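Local coordinates for protein 3-phosphoshikimate 1-carboxyvinyltransferase (Streptomyces sviceus, PDB 7M0O) that probably transfers the enolpyruvyl group of phosphoenolpyruvate to the 5-hydroxyl of shikimate-3-phosphate, the sixth step of chorismate biosynthesis, at residues A[26-30]-A[216-220]; A[170-175]-A[201-207]. All coordinates share one frame. Residue numbers count along the deposited sequence, not the author numbering.

Overall arrangement
Interaction 1 joins an inner strand to an outermost one, interaction 2 two inner strands, in different four-stranded mixed sheets of the EPSP synthase fold; their centres lie 28 Å apart and their nearest atoms about 16 Å, so they do not touch. The chain links them directly, since strand 204-207 of interaction 2 is followed by strand 216-218 of interaction 1. Interaction 1 is parallel, joins segments 186 residues apart and lies nearer the centre of the chain, beside helix 8-20. Interaction 2 is antiparallel, more local in sequence and farther out. Each is partly buried: of the residues that touch in the first, L27 and I219 are buried, whereas the second sets a buried aliphatic and aromatic face against a face bearing arginines and a salt bridge.

Interaction 1 of 2, residues A[26-30]-A[216-220]; sequences TLVRP and TYAIE
I219 (chi1 m, chi2 m) supplies the apolar centre, its CG1 lying 3.9 Å from P30 CA and 4.3 Å from P30 CB. L27 and Y217 put their side chains on one face of the sheet (L27 CD2 to Y217 CB 4.1 Å), V28, A218, T26 and T216 on the other (V28 CB to A218 CB 4.1 Å). Strands 26-28 and 216-218 form a short parallel ladder of the EPSP synthase fold, joining chain parts some 190 residues apart; their axes approach to 4.6 Å at 19°, in register T26-T216, L27-Y217, V28-A218. Hydrogen bonds run from Y217 N to T26 O (2.7 Å), V28 N to Y217 O (2.9 Å) and I219 N to V28 O (2.9 Å). Beyond them R29 turns the chain with positive phi (54/46), and a water donates to R29 O (2.8 Å) and I219 O (2.7 Å). Within this chain 216-218 is an outermost strand of its mixed sheet, 56-60 flanking 24-28 on the other side; helix 8-20 packs on I219 and P30, helix 182-193 on Y217.

Interaction 2 of 2, residues A[170-175]-A[201-207]; sequences GLRIRV and EGDVFVV
The two central strands of a beta-alpha-beta-alpha-beta-beta unit, the repeat of the EPSP synthase fold, meet antiparallel where 171-174 joins 204-207, with axes 4.4 Å apart and directions at 165°. Backbone hydrogen bonds set the register. L171 and V207 exchange two (L171 N to V207 O and V207 N to L171 O, both 2.9 Å), as do I173 and F205 (I173 N to F205 O, 2.9 Å; F205 N to I173 O, 2.8 Å); R172-V206 and R174-V204 are the intervening non-hydrogen-bonded pairs. V175 N to D203 O (2.8 Å) extends the ladder to the type II' turn E201-V204, where G202 has phi 65° and psi -113°. Apolar contacts gather on the face of L171, I173, F205 and V207: I173 CD1 lies 4.3 Å from V207 CG2, and V175 CG2 meets the F205 ring edge at CE2 (4.2 Å). Helix 155-163 covers this face through L157, L160 and L161, and strand 144-147 flanks 171-174. The opposite face carries R172 and R174 together with V204 and V206. R172 (chi1 m, chi2 t, chi3 p) reaches back across the valines, V206 CG2 lying over one guanidinium face, 3.7 Å from R172 NH1, and forms a salt bridge from R172 NH2 to E201 OE1 at 3.5 Å.

Interaction 1 of 2, residues A[26-30]-A[216-220]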
loop_
_atom_site.group_PDB
_atom_site.type_symbol
_atom_site.label_atom_id
_atom_site.label_comp_id
_atom_site.label_asym_id
_atom_site.label_seq_id
_atom_site.Cartn_x
_atom_site.Cartn_y
_atom_site.Cartn_z
ATOM N N THR A 26 -1.952 -14.413 14.043
ATOM C CA THR A 26 -0.938 -13.489 14.537
ATOM C C THR A 26 -0.429 -12.663 13.359
ATOM O O THR A 26 0.047 -13.220 12.363
ATOM C CB THR A 26 0.198 -14.252 15.219
ATOM O OG1 THR A 26 -0.350 -15.092 16.245
ATOM C CG2 THR A 26 1.218 -13.292 15.840
ATOM N N LEU A 27 -0.568 -11.343 13.461
ATOM C CA LEU A 27 -0.041 -10.403 12.483
ATOM C C LEU A 27 1.254 -9.822 13.031
ATOM O O LEU A 27 1.267 -9.250 14.129
ATOM C CB LEU A 27 -1.044 -9.287 12.205
ATOM C CG LEU A 27 -2.436 -9.734 11.751
ATOM C CD1 LEU A 27 -3.276 -8.519 11.418
ATOM C CD2 LEU A 27 -2.303 -10.653 10.547
ATOM N N VAL A 28 2.335 -9.947 12.270
ATOM C CA VAL A 28 3.645 -9.483 12.720
ATOM C C VAL A 28 3.969 -8.144 12.056
ATOM O O VAL A 28 3.885 -8.006 10.830
ATOM C CB VAL A 28 4.720 -10.544 12.431
ATOM C CG1 VAL A 28 6.048 -10.127 13.004
ATOM C CG2 VAL A 28 4.284 -11.887 13.011
ATOM N N ARG A 29 4.346 -7.158 12.875
ATOM C CA ARG A 29 4.689 -5.795 12.471
ATOM C C ARG A 29 3.619 -5.097 11.632
ATOM O O ARG A 29 3.963 -4.453 10.631
ATOM C CB ARG A 29 6.007 -5.773 11.691
ATOM C CG ARG A 29 7.144 -6.623 12.273
ATOM C CD ARG A 29 7.379 -6.325 13.743
ATOM N NE ARG A 29 8.798 -6.259 14.087
ATOM C CZ ARG A 29 9.596 -7.317 14.213
ATOM N NH1 ARG A 29 9.127 -8.544 14.021
ATOM N NH2 ARG A 29 10.872 -7.143 14.531
ATOM N N PRO A 30 2.337 -5.157 11.992
ATOM C CA PRO A 30 1.346 -4.366 11.248
ATOM C C PRO A 30 1.610 -2.872 11.411
ATOM O O PRO A 30 2.236 -2.421 12.371
ATOM C CB PRO A 30 0.016 -4.762 11.896
ATOM C CG PRO A 30 0.394 -5.058 13.309
ATOM C CD PRO A 30 1.744 -5.740 13.213
ATOM N N THR A 216 0.079 -17.357 11.049
ATOM C CA THR A 216 0.950 -16.254 11.423
ATOM C C THR A 216 1.316 -15.539 10.131
ATOM O O THR A 216 1.850 -16.167 9.216
ATOM C CB THR A 216 2.200 -16.746 12.159
ATOM O OG1 THR A 216 1.855 -17.173 13.482
ATOM C CG2 THR A 216 3.240 -15.634 12.278
ATOM N N TYR A 217 0.991 -14.245 10.036
ATOM C CA TYR A 217 1.172 -13.495 8.797
ATOM C C TYR A 217 1.983 -12.243 9.090
ATOM O O TYR A 217 1.541 -11.377 9.854
ATOM C CB TYR A 217 -0.164 -13.126 8.134
ATOM C CG TYR A 217 0.069 -12.550 6.756
ATOM C CD1 TYR A 217 0.295 -13.380 5.661
ATOM C CD2 TYR A 217 0.128 -11.176 6.566
ATOM C CE1 TYR A 217 0.554 -12.843 4.407
ATOM C CE2 TYR A 217 0.386 -10.633 5.327
ATOM C CZ TYR A 217 0.598 -11.468 4.253
ATOM O OH TYR A 217 0.857 -10.913 3.019
ATOM N N ALA A 218 3.167 -12.158 8.491
ATOM C CA ALA A 218 4.041 -11.001 8.631
ATOM C C ALA A 218 3.693 -9.950 7.580
ATOM O O ALA A 218 3.620 -10.262 6.382
ATOM C CB ALA A 218 5.505 -11.423 8.489
ATOM N N ILE A 219 3.507 -8.711 8.035
ATOM C CA ILE A 219 3.212 -7.580 7.156
ATOM C C ILE A 219 4.519 -7.031 6.601
ATOM O O ILE A 219 5.441 -6.699 7.363
ATOM C CB ILE A 219 2.440 -6.485 7.911
ATOM C CG1 ILE A 219 1.114 -7.026 8.452
ATOM C CG2 ILE A 219 2.237 -5.241 7.006
ATOM C CD1 ILE A 219 0.273 -7.609 7.397
ATOM N N GLU A 220 4.592 -6.913 5.278
ATOM C CA GLU A 220 5.789 -6.351 4.642
ATOM C C GLU A 220 5.915 -4.859 4.944
ATOM O O GLU A 220 4.918 -4.132 4.929
ATOM C CB GLU A 220 5.746 -6.532 3.122
ATOM C CG GLU A 220 5.968 -7.939 2.637
ATOM C CD GLU A 220 5.701 -8.107 1.142
ATOM O OE1 GLU A 220 5.718 -7.108 0.370
ATOM O OE2 GLU A 220 5.467 -9.262 0.738
HETATM O O HOH W 1 5.955 -4.337 8.597
#

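Interaction 2 of 2, residues A[170-175]-A[201-207]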
loop_
_atom_site.group_PDB
_atom_site.type_symbol
_atom_site.label_atom_id
_atom_site.label_comp_id
_atom_site.label_asym_id
_atom_site.label_seq_id
_atom_site.Cartn_x
_atom_site.Cartn_y
_atom_site.Cartn_z
ATOM N N GLY A 170 -20.067 -19.059 -2.134
ATOM C CA GLY A 170 -18.991 -18.425 -2.867
ATOM C C GLY A 170 -19.498 -17.274 -3.717
ATOM O O GLY A 170 -20.697 -17.003 -3.813
ATOM N N LEU A 171 -18.558 -16.571 -4.345
ATOM C CA LEU A 171 -18.895 -15.443 -5.200
ATOM C C LEU A 171 -18.342 -15.629 -6.608
ATOM O O LEU A 171 -17.306 -16.278 -6.819
ATOM C CB LEU A 171 -18.363 -14.114 -4.606
ATOM C CG LEU A 171 -19.098 -13.647 -3.345
ATOM C CD1 LEU A 171 -18.422 -12.357 -2.823
ATOM C CD2 LEU A 171 -20.570 -13.391 -3.639
ATOM N N ARG A 172 -19.058 -15.055 -7.570
ATOM C CA ARG A 172 -18.592 -14.866 -8.941
ATOM C C ARG A 172 -18.691 -13.366 -9.221
ATOM O O ARG A 172 -19.764 -12.866 -9.573
ATOM C CB ARG A 172 -19.418 -15.694 -9.929
ATOM C CG ARG A 172 -19.128 -17.184 -9.917
ATOM C CD ARG A 172 -19.926 -17.903 -11.012
ATOM N NE ARG A 172 -19.428 -17.586 -12.354
ATOM C CZ ARG A 172 -18.563 -18.336 -13.030
ATOM N NH1 ARG A 172 -18.086 -19.455 -12.495
ATOM N NH2 ARG A 172 -18.174 -17.964 -14.247
ATOM N N ILE A 173 -17.575 -12.652 -9.051
ATOM C CA ILE A 173 -17.527 -11.196 -9.137
ATOM C C ILE A 173 -17.145 -10.791 -10.557
ATOM O O ILE A 173 -16.008 -11.008 -10.990
ATOM C CB ILE A 173 -16.534 -10.610 -8.121
ATOM C CG1 ILE A 173 -16.846 -11.127 -6.714
ATOM C CG2 ILE A 173 -16.540 -9.082 -8.193
ATOM C CD1 ILE A 173 -15.673 -11.016 -5.703
ATOM N N ARG A 174 -18.073 -10.149 -11.264
ATOM C CA ARG A 174 -17.829 -9.655 -12.612
ATOM C C ARG A 174 -17.362 -8.201 -12.568
ATOM O O ARG A 174 -18.034 -7.340 -11.987
ATOM C CB ARG A 174 -19.097 -9.807 -13.456
ATOM C CG ARG A 174 -18.938 -9.407 -14.918
ATOM C CD ARG A 174 -20.172 -9.786 -15.748
ATOM N NE ARG A 174 -20.088 -11.161 -16.242
ATOM C CZ ARG A 174 -20.960 -12.124 -15.950
ATOM N NH1 ARG A 174 -22.003 -11.872 -15.167
ATOM N NH2 ARG A 174 -20.788 -13.344 -16.444
ATOM N N VAL A 175 -16.198 -7.935 -13.161
ATOM C CA VAL A 175 -15.714 -6.576 -13.352
ATOM C C VAL A 175 -15.405 -6.326 -14.830
ATOM O O VAL A 175 -16.260 -6.490 -15.700
ATOM C CB VAL A 175 -14.463 -6.287 -12.509
ATOM C CG1 VAL A 175 -14.135 -4.804 -12.569
ATOM C CG2 VAL A 175 -14.644 -6.760 -11.070
ATOM N N GLU A 201 -11.699 -16.007 -14.555
ATOM C CA GLU A 201 -12.168 -16.460 -15.866
ATOM C C GLU A 201 -12.686 -15.240 -16.619
ATOM O O GLU A 201 -13.806 -14.783 -16.370
ATOM C CB GLU A 201 -13.267 -17.510 -15.738
ATOM C CG GLU A 201 -12.999 -18.652 -14.784
ATOM C CD GLU A 201 -14.206 -19.564 -14.656
ATOM O OE1 GLU A 201 -15.165 -19.388 -15.444
ATOM O OE2 GLU A 201 -14.200 -20.452 -13.775
ATOM N N GLY A 202 -11.881 -14.718 -17.542
ATOM C CA GLY A 202 -12.264 -13.524 -18.262
ATOM C C GLY A 202 -12.374 -12.326 -17.342
ATOM O O GLY A 202 -11.376 -11.871 -16.779
ATOM N N ASP A 203 -13.587 -11.817 -17.159
ATOM C CA ASP A 203 -13.817 -10.674 -16.289
ATOM C C ASP A 203 -14.413 -11.066 -14.941
ATOM O O ASP A 203 -14.847 -10.180 -14.196
ATOM C CB ASP A 203 -14.727 -9.659 -16.988
ATOM C CG ASP A 203 -14.058 -8.989 -18.179
ATOM O OD1 ASP A 203 -14.538 -9.188 -19.315
ATOM O OD2 ASP A 203 -13.059 -8.256 -17.982
ATOM N N VAL A 204 -14.433 -12.359 -14.605
ATOM C CA VAL A 204 -15.102 -12.870 -13.409
ATOM C C VAL A 204 -14.074 -13.502 -12.476
ATOM O O VAL A 204 -13.341 -14.413 -12.873
ATOM C CB VAL A 204 -16.197 -13.897 -13.759
ATOM C CG1 VAL A 204 -16.802 -14.483 -12.484
ATOM C CG2 VAL A 204 -17.278 -13.263 -14.627
ATOM N N PHE A 205 -14.051 -13.038 -11.229
ATOM C CA PHE A 205 -13.277 -13.672 -10.179
ATOM C C PHE A 205 -14.166 -14.693 -9.480
ATOM O O PHE A 205 -15.277 -14.364 -9.043
ATOM C CB PHE A 205 -12.763 -12.637 -9.173
ATOM C CG PHE A 205 -11.820 -11.604 -9.757
ATOM C CD1 PHE A 205 -10.447 -11.749 -9.635
ATOM C CD2 PHE A 205 -12.317 -10.481 -10.391
ATOM C CE1 PHE A 205 -9.580 -10.793 -10.151
ATOM C CE2 PHE A 205 -11.463 -9.513 -10.913
ATOM C CZ PHE A 205 -10.084 -9.672 -10.792
ATOM N N VAL A 206 -13.677 -15.924 -9.378
ATOM C CA VAL A 206 -14.455 -17.062 -8.894
ATOM C C VAL A 206 -13.890 -17.452 -7.531
ATOM O O VAL A 206 -12.833 -18.091 -7.435
ATOM C CB VAL A 206 -14.416 -18.230 -9.887
ATOM C CG1 VAL A 206 -15.134 -19.434 -9.316
ATOM C CG2 VAL A 206 -15.013 -17.803 -11.211
ATOM N N VAL A 207 -14.586 -17.066 -6.469
ATOM C CA VAL A 207 -14.105 -17.207 -5.098
ATOM C C VAL A 207 -14.920 -18.302 -4.421
ATOM O O VAL A 207 -16.152 -18.193 -4.368
ATOM C CB VAL A 207 -14.216 -15.888 -4.313
ATOM C CG1 VAL A 207 -13.530 -16.039 -2.948
ATOM C CG2 VAL A 207 -13.609 -14.743 -5.116
#